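Local coordinates for protein nodulation fucosyltransferase NodZ (Bradyrhizobium sp., PDB 3SIW) that is a nodulation fucosyltransferase of the GT-B structural clan, with two sheet-and-helix halves, and binds guanosine-5'-diphosphate in the model, at residues E164-H169 against K218-T223; S152-R157 against S266-M271. One frame throughout, in Å; residues are numbered along the deposited sequence.

Interaction 1. Residues E164-H169 against K218-T223; sequences EHFSGH and KVFLCT. With GDP (guanosine-5'-diphosphate), chain B.
The ammonium nitrogen NZ of K218 is gripped, though weakly, by two atoms of H165: the ring nitrogen ND1 at 3.3 Å from NZ, and the backbone oxygen O at 3.5 Å from NZ. NZ approaches the H165 ring at its edge, close to the ring plane, an approach consistent with ND1 serving as acceptor. A bend in the lysine chain, chi3 48°, turns the otherwise extended side chain toward the end of helix 152-166. A long, flexible residue with a cationic tip suits this place, for its methylenes also serve: in the H169 conformer modelled here, one of two, CD of K218 lies 3.3 Å from CD2 of H169. In that conformer ND1 of H169 donates to O of S167 at 3.0 Å in a nearly straight hydrogen bond (N-H...O 165°); O of S167 lies in the plane of the H169 ring, whereas ND1 sits above the plane of the S167 carbonyl. This bond would brace the type II beta turn F166-H169, itself closed by H169 N to F166 O, with G168 at a positive phi that glycine tolerates readily.

Deeper in, two phenylalanines meet in a T-shaped pair. The edge of F166 points at one face of F220, with CZ of F166 3.8 Å from CD2 of F220 and the planes at 66°. Flat, apolar rings suit this buried place, F166 reaching from the helix end to F220 on the sheet.

F240 stacks on H165, makes a cation-pi contact with K218 and also meets the F220 ring. At the far end of the strand, C222 and T223 approach O6 of GDP. Strand 217-223 runs between 170-176 and 239-240 in a mixed sheet, while the turn carries the chain from helix 152-166 into strand 170-176; F166 and F220 both touch I171 of that strand and also reach helix 258-274.

Interaction 2. Residues S152-R157 against S266-M271; sequences SEIRAR and SALIDM. With GDP (guanosine-5'-diphosphate), chain B; PO4 (phosphate ion), chain C.
I269 meets both I154 and R157 of segment 152-157: its CG1 lies 3.7 Å from CG2 of I154, and its CD1 lies 3.4 Å from CZ of R157. The second approach is the tight one. CD1 sits over the centre of one face of the R157 guanidinium, a flat surface that can take a methyl because its N-H bonds lie in the plane and remain available at the edges. With CG anti to the carbonyl carbon (chi1 -68°) and a bend at chi3, the arginine lays that face across the isoleucine. Its NH2 is paired with E262 in a salt bridge. In the S266 conformer modelled here, one of two, OG also bonds to this carboxylate, which would link the two residues.

The packing is looser toward L268, whose CD1 is 4.3 Å from CD1 of I154. Branched aliphatic residues fill this buried layer between segments whose axes pass 9.9 Å apart at a crossing angle of -47°. The other side of helix 152-157 is more exposed and polar: the backbone N of S152 donates to O3 of a phosphate ion at 2.7 Å, probably a trace of the crystallisation liquor, at the first turn of the helix. R155, also on this side, forms a salt bridge with E59.

On the far flank of the other helix, OD2 of D270 accepts from N1 of GDP at 2.8 Å, and more weakly from N2, matching the donor edge of guanine. Helix 258-274 is thus flanked by helix 152-166, where I269 also touches I158 and L161, by helix 15-32, where L268 reaches F15, and by strand 217-223, touched by D270.

After the strands and helices of the first sheet, the chain enters helix 152-166, whose opening turns belong to interaction 2 and whose last turn belongs to interaction 1. It then passes through strand 170-176 and helix 193-209 to strand 217-223, where interaction 1 closes the shorter loop. Only later does helix 258-274 return to the start of helix 152-166 and close the longer loop of interaction 2, which encloses the first entirely. Helix 152-166 is thus tied at one end to the sheet and at the other to helix 258-274. The contacts themselves touch where C222 and F220 pack on D270, and both reach GDP.

Interaction 1. Residues E164-H169 against K218-T223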
ATOM      1  N   GLU A 164       4.251  16.095 -17.588  1.00 29.26           N
ATOM      2  CA  GLU A 164       3.281  16.155 -18.689  1.00 30.74           C
ATOM      3  C   GLU A 164       1.936  16.654 -18.231  1.00 29.81           C
ATOM      4  O   GLU A 164       1.294  17.340 -18.959  1.00 31.14           O
ATOM      5  CB  GLU A 164       3.150  14.760 -19.362  1.00 29.51           C
ATOM      6  CG  GLU A 164       4.304  14.455 -20.314  1.00 35.40           C
ATOM      7  CD  GLU A 164       4.631  12.969 -20.452  1.00 36.98           C
ATOM      8  OE1 GLU A 164       3.889  12.089 -19.940  1.00 34.89           O
ATOM      9  OE2 GLU A 164       5.668  12.691 -21.079  1.00 37.33           O
ATOM     10  N   HIS A 165       1.528  16.323 -17.022  1.00 29.03           N
ATOM     11  CA  HIS A 165       0.155  16.558 -16.573  1.00 29.74           C
ATOM     12  C   HIS A 165       0.010  17.375 -15.287  1.00 29.56           C
ATOM     13  O   HIS A 165      -0.914  18.160 -15.194  1.00 31.93           O
ATOM     14  CB  HIS A 165      -0.556  15.219 -16.380  1.00 28.20           C
ATOM     15  CG  HIS A 165      -0.627  14.412 -17.629  1.00 33.92           C
ATOM     16  ND1 HIS A 165      -1.409  14.776 -18.709  1.00 36.17           N
ATOM     17  CD2 HIS A 165      -0.032  13.247 -17.968  1.00 38.16           C
ATOM     18  CE1 HIS A 165      -1.242  13.898 -19.683  1.00 35.82           C
ATOM     19  NE2 HIS A 165      -0.398  12.965 -19.260  1.00 39.07           N
ATOM     20  N   PHE A 166       0.904  17.196 -14.327  1.00 27.77           N
ATOM     21  CA  PHE A 166       0.753  17.741 -12.995  1.00 28.56           C
ATOM     22  C   PHE A 166       1.368  19.082 -12.861  1.00 32.26           C
ATOM     23  O   PHE A 166       0.734  20.016 -12.341  1.00 33.06           O
ATOM     24  CB  PHE A 166       1.383  16.830 -11.933  1.00 28.21           C
ATOM     25  CG  PHE A 166       0.594  15.568 -11.644  1.00 26.14           C
ATOM     26  CD1 PHE A 166       0.424  14.626 -12.605  1.00 25.47           C
ATOM     27  CD2 PHE A 166       0.036  15.351 -10.409  1.00 30.31           C
ATOM     28  CE1 PHE A 166      -0.285  13.471 -12.370  1.00 26.73           C
ATOM     29  CE2 PHE A 166      -0.691  14.206 -10.190  1.00 25.53           C
ATOM     30  CZ  PHE A 166      -0.836  13.279 -11.161  1.00 25.73           C
ATOM     31  N   SER A 167       2.614  19.201 -13.349  1.00 32.39           N
ATOM     32  CA  SER A 167       3.332  20.441 -13.302  1.00 35.49           C
ATOM     33  C   SER A 167       2.555  21.672 -13.818  1.00 36.82           C
ATOM     34  O   SER A 167       1.968  21.681 -14.914  1.00 36.53           O
ATOM     35  CB  SER A 167       4.637  20.293 -14.087  1.00 36.24           C
ATOM     36  OG  SER A 167       5.435  21.409 -13.788  1.00 45.91           O
ATOM     37  N   GLY A 168       2.565  22.727 -13.010  1.00 37.59           N
ATOM     38  CA  GLY A 168       1.815  23.929 -13.317  1.00 38.80           C
ATOM     39  C   GLY A 168       0.308  23.890 -13.086  1.00 37.52           C
ATOM     40  O   GLY A 168      -0.373  24.851 -13.408  1.00 38.79           O
ATOM     41  N   HIS A 169      -0.196  22.817 -12.500  1.00 33.75           N
ATOM     42  CA  HIS A 169      -1.632  22.585 -12.370  1.00 33.04           C
ATOM     43  C   HIS A 169      -1.931  22.140 -10.949  1.00 31.80           C
ATOM     44  O   HIS A 169      -1.061  21.659 -10.244  1.00 30.66           O
ATOM     45  CB  HIS A 169      -2.125  21.520 -13.380  1.00 31.13           C
ATOM     46  CG  HIS A 169      -2.097  21.990 -14.805  0.50 32.28           C
ATOM     47  ND1 HIS A 169      -0.924  22.207 -15.496  0.50 37.93           N
ATOM     48  CD2 HIS A 169      -3.098  22.354 -15.645  0.50 35.96           C
ATOM     49  CE1 HIS A 169      -1.199  22.649 -16.711  0.50 34.97           C
ATOM     50  NE2 HIS A 169      -2.512  22.750 -16.828  0.50 37.50           N
ATOM     51  N   LYS A 218      -6.905  20.136 -13.105  1.00 28.71           N
ATOM     52  CA  LYS A 218      -7.156  18.971 -13.942  1.00 27.47           C
ATOM     53  C   LYS A 218      -7.622  17.842 -13.028  1.00 26.09           C
ATOM     54  O   LYS A 218      -7.407  17.882 -11.802  1.00 26.10           O
ATOM     55  CB  LYS A 218      -5.941  18.576 -14.792  1.00 25.76           C
ATOM     56  CG  LYS A 218      -5.477  19.667 -15.777  1.00 33.95           C
ATOM     57  CD  LYS A 218      -4.139  19.328 -16.524  1.00 43.19           C
ATOM     58  CE  LYS A 218      -4.090  17.904 -17.144  1.00 47.42           C
ATOM     59  NZ  LYS A 218      -2.882  17.654 -18.039  1.00 46.62           N
ATOM     60  N   VAL A 219      -8.277  16.852 -13.614  1.00 24.76           N
ATOM     61  CA  VAL A 219      -8.701  15.675 -12.891  1.00 23.44           C
ATOM     62  C   VAL A 219      -7.883  14.450 -13.309  1.00 23.41           C
ATOM     63  O   VAL A 219      -7.909  14.032 -14.464  1.00 23.48           O
ATOM     64  CB  VAL A 219     -10.249  15.431 -13.054  1.00 25.54           C
ATOM     65  CG1 VAL A 219     -10.677  14.150 -12.376  1.00 22.06           C
ATOM     66  CG2 VAL A 219     -11.041  16.651 -12.517  1.00 24.00           C
ATOM     67  N   PHE A 220      -7.203  13.841 -12.341  1.00 22.25           N
ATOM     68  CA  PHE A 220      -6.450  12.592 -12.551  1.00 21.37           C
ATOM     69  C   PHE A 220      -7.291  11.404 -12.057  1.00 23.49           C
ATOM     70  O   PHE A 220      -7.586  11.315 -10.868  1.00 23.65           O
ATOM     71  CB  PHE A 220      -5.141  12.700 -11.776  1.00 21.69           C
ATOM     72  CG  PHE A 220      -4.323  11.458 -11.773  1.00 19.62           C
ATOM     73  CD1 PHE A 220      -4.053  10.808 -12.925  1.00 20.33           C
ATOM     74  CD2 PHE A 220      -3.835  10.956 -10.623  1.00 20.28           C
ATOM     75  CE1 PHE A 220      -3.278   9.671 -12.960  1.00 27.17           C
ATOM     76  CE2 PHE A 220      -3.056   9.818 -10.646  1.00 24.39           C
ATOM     77  CZ  PHE A 220      -2.803   9.166 -11.811  1.00 24.41           C
ATOM     78  N   LEU A 221      -7.711  10.525 -12.963  1.00 21.82           N
ATOM     79  CA  LEU A 221      -8.468   9.359 -12.606  1.00 24.22           C
ATOM     80  C   LEU A 221      -7.623   8.088 -12.561  1.00 24.67           C
ATOM     81  O   LEU A 221      -6.902   7.755 -13.533  1.00 25.30           O
ATOM     82  CB  LEU A 221      -9.553   9.163 -13.641  1.00 25.97           C
ATOM     83  CG  LEU A 221     -10.556   8.053 -13.442  1.00 28.82           C
ATOM     84  CD1 LEU A 221     -11.276   8.249 -12.107  1.00 25.14           C
ATOM     85  CD2 LEU A 221     -11.557   8.117 -14.605  1.00 32.50           C
ATOM     86  N   CYS A 222      -7.727   7.382 -11.440  1.00 24.85           N
ATOM     87  CA  CYS A 222      -7.112   6.076 -11.240  1.00 25.60           C
ATOM     88  C   CYS A 222      -8.228   5.090 -10.964  1.00 26.77           C
ATOM     89  O   CYS A 222      -8.907   5.176  -9.964  1.00 26.52           O
ATOM     90  CB  CYS A 222      -6.153   6.087 -10.053  1.00 24.17           C
ATOM     91  SG  CYS A 222      -4.840   7.241 -10.297  1.00 28.36           S
ATOM     92  N   THR A 223      -8.423   4.158 -11.867  1.00 27.87           N
ATOM     93  CA  THR A 223      -9.490   3.225 -11.706  1.00 30.84           C
ATOM     94  C   THR A 223      -9.021   1.950 -12.316  1.00 35.38           C
ATOM     95  O   THR A 223      -8.148   1.943 -13.196  1.00 33.86           O
ATOM     96  CB  THR A 223     -10.771   3.690 -12.415  1.00 31.56           C
ATOM     97  OG1 THR A 223     -11.790   2.717 -12.246  1.00 31.37           O
ATOM     98  CG2 THR A 223     -10.557   3.952 -13.933  1.00 32.86           C
TER
HETATM   99  PB  GDP B 400      -7.426  -2.040  -1.582  0.90 38.61           P
HETATM  100  O1B GDP B 400      -7.429  -1.893   0.054  0.90 33.08           O
HETATM  101  O2B GDP B 400      -8.423  -1.267  -2.423  0.90 34.92           O
HETATM  102  O3B GDP B 400      -7.583  -3.629  -1.842  0.90 40.55           O
HETATM  103  O3A GDP B 400      -5.904  -1.460  -2.001  0.90 35.00           O
HETATM  104  PA  GDP B 400      -4.521  -2.261  -2.226  0.90 36.10           P
HETATM  105  O1A GDP B 400      -3.523  -1.300  -2.830  0.90 32.13           O
HETATM  106  O2A GDP B 400      -4.088  -3.019  -1.045  0.90 31.29           O
HETATM  107  O5' GDP B 400      -5.069  -3.371  -3.388  0.90 36.53           O
HETATM  108  C5' GDP B 400      -5.605  -2.877  -4.597  0.90 37.12           C
HETATM  109  C4' GDP B 400      -4.830  -3.345  -5.805  0.90 38.59           C
HETATM  110  O4' GDP B 400      -5.760  -3.332  -6.966  0.90 34.21           O
HETATM  111  C3' GDP B 400      -3.896  -2.185  -6.043  0.90 31.99           C
HETATM  112  O3' GDP B 400      -2.644  -2.271  -5.374  0.90 35.93           O
HETATM  113  C2' GDP B 400      -3.679  -2.327  -7.549  0.90 34.19           C
HETATM  114  O2' GDP B 400      -2.804  -3.467  -7.832  0.90 35.49           O
HETATM  115  C1' GDP B 400      -5.142  -2.566  -8.035  0.90 33.91           C
HETATM  116  N9  GDP B 400      -5.781  -1.245  -8.131  0.90 33.72           N
HETATM  117  C8  GDP B 400      -6.775  -0.724  -7.368  0.90 34.13           C
HETATM  118  N7  GDP B 400      -7.039   0.526  -7.786  0.90 32.92           N
HETATM  119  C5  GDP B 400      -6.184   0.830  -8.774  0.90 29.30           C
HETATM  120  C6  GDP B 400      -5.968   1.951  -9.581  0.90 34.99           C
HETATM  121  O6  GDP B 400      -6.622   2.992  -9.460  0.90 35.49           O
HETATM  122  N1  GDP B 400      -4.941   1.922 -10.545  0.90 32.35           N
HETATM  123  C2  GDP B 400      -4.180   0.761 -10.709  0.90 25.15           C
HETATM  124  N2  GDP B 400      -3.205   0.705 -11.646  0.90 32.23           N
HETATM  125  N3  GDP B 400      -4.440  -0.302  -9.941  0.90 28.52           N
HETATM  126  C4  GDP B 400      -5.388  -0.295  -8.985  0.90 35.59           C

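Interaction 2. Residues S152-R157 against S266-M271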
ATOM      1  N   SER A 152      14.258   2.501 -10.911  1.00 25.25           N
ATOM      2  CA  SER A 152      14.382   3.688 -11.765  1.00 26.29           C
ATOM      3  C   SER A 152      13.458   3.722 -12.973  1.00 26.63           C
ATOM      4  O   SER A 152      13.047   4.793 -13.419  1.00 25.40           O
ATOM      5  CB  SER A 152      15.833   3.868 -12.219  1.00 30.14           C
ATOM      6  OG  SER A 152      16.170   2.835 -13.113  1.00 35.29           O
ATOM      7  N   GLU A 153      13.123   2.554 -13.504  1.00 28.11           N
ATOM      8  CA  GLU A 153      12.238   2.483 -14.693  1.00 29.53           C
ATOM      9  C   GLU A 153      10.820   2.937 -14.350  1.00 26.45           C
ATOM     10  O   GLU A 153      10.143   3.532 -15.179  1.00 27.15           O
ATOM     11  CB  GLU A 153      12.201   1.063 -15.282  0.50 31.58           C
ATOM     12  CG  GLU A 153      13.566   0.324 -15.277  0.50 35.88           C
ATOM     13  CD  GLU A 153      13.924  -0.264 -13.895  0.50 43.96           C
ATOM     14  OE1 GLU A 153      13.302  -1.275 -13.461  0.50 41.89           O
ATOM     15  OE2 GLU A 153      14.841   0.292 -13.243  0.50 42.84           O
ATOM     16  N   ILE A 154      10.398   2.709 -13.113  1.00 24.03           N
ATOM     17  CA  ILE A 154       9.138   3.179 -12.630  1.00 21.62           C
ATOM     18  C   ILE A 154       9.175   4.645 -12.263  1.00 20.79           C
ATOM     19  O   ILE A 154       8.274   5.410 -12.638  1.00 21.20           O
ATOM     20  CB  ILE A 154       8.600   2.326 -11.440  1.00 21.96           C
ATOM     21  CG1 ILE A 154       8.456   0.863 -11.831  1.00 25.06           C
ATOM     22  CG2 ILE A 154       7.245   2.873 -10.927  1.00 19.91           C
ATOM     23  CD1 ILE A 154       8.166  -0.096 -10.613  1.00 23.83           C
ATOM     24  N   ARG A 155      10.239   5.092 -11.580  1.00 22.08           N
ATOM     25  CA  ARG A 155      10.390   6.530 -11.270  1.00 23.29           C
ATOM     26  C   ARG A 155      10.408   7.400 -12.516  1.00 23.52           C
ATOM     27  O   ARG A 155       9.843   8.480 -12.541  1.00 24.32           O
ATOM     28  CB  ARG A 155      11.652   6.804 -10.448  1.00 23.78           C
ATOM     29  CG  ARG A 155      11.579   6.207  -9.115  1.00 27.51           C
ATOM     30  CD  ARG A 155      12.643   6.755  -8.189  1.00 30.09           C
ATOM     31  NE  ARG A 155      13.601   5.727  -8.097  1.00 39.54           N
ATOM     32  CZ  ARG A 155      14.776   5.721  -8.685  1.00 39.64           C
ATOM     33  NH1 ARG A 155      15.191   6.771  -9.329  1.00 39.58           N
ATOM     34  NH2 ARG A 155      15.537   4.660  -8.549  1.00 33.27           N
ATOM     35  N   ALA A 156      11.089   6.939 -13.554  1.00 25.46           N
ATOM     36  CA  ALA A 156      11.162   7.687 -14.813  1.00 26.24           C
ATOM     37  C   ALA A 156       9.746   7.902 -15.404  1.00 26.16           C
ATOM     38  O   ALA A 156       9.418   8.964 -15.900  1.00 25.25           O
ATOM     39  CB  ALA A 156      12.094   6.958 -15.839  1.00 27.81           C
ATOM     40  N   ARG A 157       8.898   6.885 -15.321  1.00 24.95           N
ATOM     41  CA  ARG A 157       7.517   6.999 -15.779  1.00 25.27           C
ATOM     42  C   ARG A 157       6.731   8.010 -14.974  1.00 22.78           C
ATOM     43  O   ARG A 157       5.971   8.832 -15.536  1.00 23.02           O
ATOM     44  CB  ARG A 157       6.851   5.613 -15.781  1.00 25.82           C
ATOM     45  CG  ARG A 157       7.482   4.723 -16.866  1.00 31.37           C
ATOM     46  CD  ARG A 157       7.046   3.268 -16.819  1.00 34.61           C
ATOM     47  NE  ARG A 157       5.622   3.151 -17.128  1.00 38.57           N
ATOM     48  CZ  ARG A 157       4.905   2.031 -16.975  1.00 43.37           C
ATOM     49  NH1 ARG A 157       5.489   0.904 -16.543  1.00 44.73           N
ATOM     50  NH2 ARG A 157       3.599   2.044 -17.249  1.00 38.43           N
ATOM     51  N   SER A 266       2.156  -0.291 -13.018  1.00 23.72           N
ATOM     52  CA  SER A 266       1.051   0.636 -13.247  1.00 24.19           C
ATOM     53  C   SER A 266       0.358   1.005 -11.923  1.00 22.78           C
ATOM     54  O   SER A 266       0.010   2.165 -11.699  1.00 22.38           O
ATOM     55  CB  SER A 266       0.044   0.039 -14.252  0.50 25.72           C
ATOM     56  OG  SER A 266       0.608   0.040 -15.553  0.50 29.54           O
ATOM     57  N   ALA A 267       0.194   0.026 -11.040  1.00 22.34           N
ATOM     58  CA  ALA A 267      -0.383   0.291  -9.703  1.00 21.25           C
ATOM     59  C   ALA A 267       0.461   1.303  -8.937  1.00 20.44           C
ATOM     60  O   ALA A 267      -0.049   2.279  -8.370  1.00 20.08           O
ATOM     61  CB  ALA A 267      -0.549  -1.021  -8.916  1.00 21.89           C
ATOM     62  N   LEU A 268       1.786   1.116  -8.959  1.00 20.93           N
ATOM     63  CA  LEU A 268       2.689   1.951  -8.183  1.00 19.83           C
ATOM     64  C   LEU A 268       2.729   3.370  -8.728  1.00 19.42           C
ATOM     65  O   LEU A 268       2.708   4.372  -7.958  1.00 19.81           O
ATOM     66  CB  LEU A 268       4.101   1.322  -8.117  1.00 20.97           C
ATOM     67  CG  LEU A 268       4.200   0.143  -7.138  1.00 19.67           C
ATOM     68  CD1 LEU A 268       5.458  -0.688  -7.386  1.00 21.73           C
ATOM     69  CD2 LEU A 268       4.101   0.539  -5.629  1.00 21.77           C
ATOM     70  N   ILE A 269       2.724   3.478 -10.039  1.00 18.89           N
ATOM     71  CA  ILE A 269       2.665   4.784 -10.691  1.00 19.61           C
ATOM     72  C   ILE A 269       1.441   5.562 -10.256  1.00 20.49           C
ATOM     73  O   ILE A 269       1.563   6.729  -9.857  1.00 19.11           O
ATOM     74  CB  ILE A 269       2.742   4.645 -12.212  1.00 21.35           C
ATOM     75  CG1 ILE A 269       4.116   4.119 -12.575  1.00 19.67           C
ATOM     76  CG2 ILE A 269       2.374   5.981 -12.918  1.00 21.82           C
ATOM     77  CD1 ILE A 269       4.213   3.603 -13.997  1.00 21.29           C
ATOM     78  N   ASP A 270       0.282   4.883 -10.275  1.00 20.29           N
ATOM     79  CA  ASP A 270      -0.982   5.492  -9.834  1.00 20.41           C
ATOM     80  C   ASP A 270      -0.957   5.886  -8.345  1.00 18.43           C
ATOM     81  O   ASP A 270      -1.301   6.985  -8.004  1.00 19.40           O
ATOM     82  CB  ASP A 270      -2.171   4.587 -10.126  1.00 19.94           C
ATOM     83  CG  ASP A 270      -2.661   4.672 -11.569  1.00 26.53           C
ATOM     84  OD1 ASP A 270      -2.232   5.552 -12.315  1.00 26.23           O
ATOM     85  OD2 ASP A 270      -3.545   3.853 -11.977  1.00 29.56           O
ATOM     86  N   MET A 271      -0.447   5.011  -7.480  1.00 18.62           N
ATOM     87  CA  MET A 271      -0.381   5.235  -6.038  0.50 18.94           C
ATOM     88  C   MET A 271       0.460   6.481  -5.718  1.00 19.37           C
ATOM     89  O   MET A 271       0.075   7.299  -4.894  1.00 18.99           O
ATOM     90  CB  MET A 271       0.173   3.973  -5.309  0.50 19.55           C
ATOM     91  CG  MET A 271      -0.586   3.530  -4.024  0.50 26.42           C
ATOM     92  SD  MET A 271      -0.019   2.050  -3.022  0.50 25.66           S
ATOM     93  CE  MET A 271       1.704   2.514  -2.874  0.50 26.03           C
TER
HETATM   94  PB  GDP B 400      -7.426  -2.040  -1.582  0.90 38.61           P
HETATM   95  O1B GDP B 400      -7.429  -1.893   0.054  0.90 33.08           O
HETATM   96  O2B GDP B 400      -8.423  -1.267  -2.423  0.90 34.92           O
HETATM   97  O3B GDP B 400      -7.583  -3.629  -1.842  0.90 40.55           O
HETATM   98  O3A GDP B 400      -5.904  -1.460  -2.001  0.90 35.00           O
HETATM   99  PA  GDP B 400      -4.521  -2.261  -2.226  0.90 36.10           P
HETATM  100  O1A GDP B 400      -3.523  -1.300  -2.830  0.90 32.13           O
HETATM  101  O2A GDP B 400      -4.088  -3.019  -1.045  0.90 31.29           O
HETATM  102  O5' GDP B 400      -5.069  -3.371  -3.388  0.90 36.53           O
HETATM  103  C5' GDP B 400      -5.605  -2.877  -4.597  0.90 37.12           C
HETATM  104  C4' GDP B 400      -4.830  -3.345  -5.805  0.90 38.59           C
HETATM  105  O4' GDP B 400      -5.760  -3.332  -6.966  0.90 34.21           O
HETATM  106  C3' GDP B 400      -3.896  -2.185  -6.043  0.90 31.99           C
HETATM  107  O3' GDP B 400      -2.644  -2.271  -5.374  0.90 35.93           O
HETATM  108  C2' GDP B 400      -3.679  -2.327  -7.549  0.90 34.19           C
HETATM  109  O2' GDP B 400      -2.804  -3.467  -7.832  0.90 35.49           O
HETATM  110  C1' GDP B 400      -5.142  -2.566  -8.035  0.90 33.91           C
HETATM  111  N9  GDP B 400      -5.781  -1.245  -8.131  0.90 33.72           N
HETATM  112  C8  GDP B 400      -6.775  -0.724  -7.368  0.90 34.13           C
HETATM  113  N7  GDP B 400      -7.039   0.526  -7.786  0.90 32.92           N
HETATM  114  C5  GDP B 400      -6.184   0.830  -8.774  0.90 29.30           C
HETATM  115  C6  GDP B 400      -5.968   1.951  -9.581  0.90 34.99           C
HETATM  116  O6  GDP B 400      -6.622   2.992  -9.460  0.90 35.49           O
HETATM  117  N1  GDP B 400      -4.941   1.922 -10.545  0.90 32.35           N
HETATM  118  C2  GDP B 400      -4.180   0.761 -10.709  0.90 25.15           C
HETATM  119  N2  GDP B 400      -3.205   0.705 -11.646  0.90 32.23           N
HETATM  120  N3  GDP B 400      -4.440  -0.302  -9.941  0.90 28.52           N
HETATM  121  C4  GDP B 400      -5.388  -0.295  -8.985  0.90 35.59           C
HETATM  122  P   PO4 C 501      17.526   0.524 -10.713  0.90 40.68           P
HETATM  123  O1  PO4 C 501      17.150   0.293 -12.149  0.90 43.29           O
HETATM  124  O2  PO4 C 501      18.689   1.528 -10.583  0.90 42.60           O
HETATM  125  O3  PO4 C 501      16.426   1.154  -9.918  0.90 30.73           O
HETATM  126  O4  PO4 C 501      17.968  -0.809 -10.117  0.90 42.50           O